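Local atomic coordinates of metallo-beta-lactamase family protein (Thermus thermophilus, PDB entry 2ZO4), a protein that binds two zinc ions in a metallo-beta-lactamase fold and is probably a metal-dependent hydrolase whose substrate is not established. Residues Leu27-Glu32 with Glu157-Leu163. Sequence-based numbering, arbitrary orientation.
Sequences LQGAGE and EVAGKRL
Two beta-hairpin turns meet here, one from each sheet of the metallo-beta-lactamase alpha-beta/beta-alpha sandwich. The contact lies at an edge of the sandwich, away from the zinc sites. Residues 27-32 join strands 21-29 and 32-36 of one sheet. Residues 157-163 join strands 155-158 and 161-167 of the other. Both hairpins have two-residue type I' turns, Gly-29 to Glu-32 and Val-158 to Lys-161. Ala-30, Gly-31, Ala-159 and Gly-160 all have positive phi. Each turn is closed by a pair of backbone hydrogen bonds: Glu-32 N to Gly-29 O (2.8 Å) with Gly-29 N to Glu-32 O (3.0 Å), and Lys-161 N to Val-158 O (2.9 Å) with Val-158 N to Lys-161 O (2.8 Å). The hairpins come closest at Gly-29 and Ala-159, with CA atoms 4.3 Å apart. A side chain on Gly-29 would clash with Ala-159 O. Ala-159 CA makes a CA-H...O contact of 3.3 Å with Gly-29 O. The CA-to-CB bond of Leu-27 (chi1 m, chi2 p) points toward the other hairpin. Leu-27 CB lies 3.9 Å from Ala-159 CB, and Leu-27 CD2 lies 3.9 Å from Leu-163 CD1 and 4.3 Å from Val-158 CG1. Val-158 and Leu-163 also touch Leu-67 of strand 65-68, so the contact runs into the buried layer between the sheets. Water 1 lies 2.9 Å from Gln-28 O and 2.8 Å from Ala-159 O, and accepts a hydrogen bond from Lys-161 NZ at 2.8 Å; Lys-161 NZ also bonds Pro-6 O. Glu-32 (chi1 m, chi2 t) reaches across to the other turn. Water 2 donates to Glu-32 OE2 and Glu-157 O, 3.1 Å from each. Glu-32 OE1 accepts a hydrogen bond from Ala-159 N at 2.9 Å.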
# COMPACT_ATOMS: atom_id res chain seq x y z
N LEU A 27 -14.81 11.16 -5.68
CA LEU A 27 -15.10 11.67 -7.01
C LEU A 27 -16.61 11.76 -7.20
O LEU A 27 -17.31 10.77 -7.00
CB LEU A 27 -14.48 10.79 -8.10
CG LEU A 27 -12.97 10.87 -8.36
CD1 LEU A 27 -12.17 10.19 -7.26
CD2 LEU A 27 -12.64 10.23 -9.70
N GLN A 28 -17.09 12.94 -7.56
CA GLN A 28 -18.51 13.14 -7.84
C GLN A 28 -18.67 13.85 -9.19
O GLN A 28 -17.95 14.80 -9.49
CB GLN A 28 -19.16 13.95 -6.72
CG GLN A 28 -20.68 14.12 -6.83
CD GLN A 28 -21.26 14.97 -5.71
OE1 GLN A 28 -20.59 15.85 -5.17
NE2 GLN A 28 -22.51 14.72 -5.36
N GLY A 29 -19.62 13.39 -9.99
CA GLY A 29 -19.88 13.98 -11.30
C GLY A 29 -20.65 13.04 -12.20
O GLY A 29 -20.64 11.82 -11.99
N ALA A 30 -21.33 13.61 -13.19
CA ALA A 30 -22.15 12.86 -14.15
C ALA A 30 -23.14 11.91 -13.47
O ALA A 30 -23.46 10.84 -13.99
CB ALA A 30 -21.25 12.10 -15.15
N GLY A 31 -23.62 12.31 -12.29
CA GLY A 31 -24.59 11.52 -11.54
C GLY A 31 -23.99 10.37 -10.75
O GLY A 31 -24.72 9.61 -10.11
N GLU A 32 -22.66 10.25 -10.80
CA GLU A 32 -21.94 9.16 -10.14
C GLU A 32 -21.15 9.66 -8.94
O GLU A 32 -20.67 10.79 -8.92
CB GLU A 32 -20.97 8.49 -11.12
CG GLU A 32 -21.62 7.61 -12.18
CD GLU A 32 -20.63 7.12 -13.22
OE1 GLU A 32 -19.40 7.13 -12.95
OE2 GLU A 32 -21.07 6.72 -14.32
N GLU A 157 -13.95 5.14 -16.79
CA GLU A 157 -14.75 6.35 -16.78
C GLU A 157 -15.50 6.38 -15.46
O GLU A 157 -16.42 5.58 -15.23
CB GLU A 157 -15.73 6.39 -17.95
CG GLU A 157 -15.14 6.98 -19.21
CD GLU A 157 -14.26 6.01 -19.95
OE1 GLU A 157 -14.79 5.23 -20.77
OE2 GLU A 157 -13.03 6.02 -19.72
N VAL A 158 -15.08 7.28 -14.58
CA VAL A 158 -15.58 7.34 -13.22
C VAL A 158 -15.96 8.77 -12.87
O VAL A 158 -15.10 9.65 -12.84
CB VAL A 158 -14.52 6.85 -12.19
CG1 VAL A 158 -15.10 6.88 -10.79
CG2 VAL A 158 -14.01 5.46 -12.52
N ALA A 159 -17.25 8.99 -12.62
CA ALA A 159 -17.78 10.28 -12.17
C ALA A 159 -17.37 11.45 -13.07
O ALA A 159 -16.98 12.51 -12.59
CB ALA A 159 -17.37 10.54 -10.71
N GLY A 160 -17.44 11.23 -14.38
CA GLY A 160 -17.11 12.28 -15.35
C GLY A 160 -15.63 12.42 -15.64
O GLY A 160 -15.23 13.17 -16.54
N LYS A 161 -14.81 11.70 -14.89
CA LYS A 161 -13.36 11.70 -15.10
C LYS A 161 -12.87 10.40 -15.73
O LYS A 161 -13.54 9.37 -15.68
CB LYS A 161 -12.62 12.02 -13.80
CG LYS A 161 -12.70 13.50 -13.42
CD LYS A 161 -12.36 13.75 -11.97
CE LYS A 161 -12.37 15.24 -11.64
NZ LYS A 161 -13.72 15.86 -11.81
N ARG A 162 -11.69 10.47 -16.36
CA ARG A 162 -11.08 9.30 -16.98
C ARG A 162 -9.77 8.97 -16.26
O ARG A 162 -8.83 9.77 -16.25
CB ARG A 162 -10.85 9.53 -18.47
CG ARG A 162 -10.56 8.25 -19.24
CD ARG A 162 -10.80 8.42 -20.74
NE ARG A 162 -10.18 7.33 -21.49
CZ ARG A 162 -10.84 6.31 -22.04
NH1 ARG A 162 -12.16 6.23 -21.96
NH2 ARG A 162 -10.16 5.37 -22.69
N LEU A 163 -9.73 7.78 -15.67
CA LEU A 163 -8.63 7.36 -14.82
C LEU A 163 -7.86 6.21 -15.45
O LEU A 163 -8.46 5.21 -15.85
CB LEU A 163 -9.18 6.91 -13.46
CG LEU A 163 -9.63 7.97 -12.44
CD1 LEU A 163 -10.89 8.71 -12.88
CD2 LEU A 163 -9.85 7.31 -11.10
O HOH W 1 -15.52 13.99 -10.75
O HOH W 2 -19.22 5.58 -16.55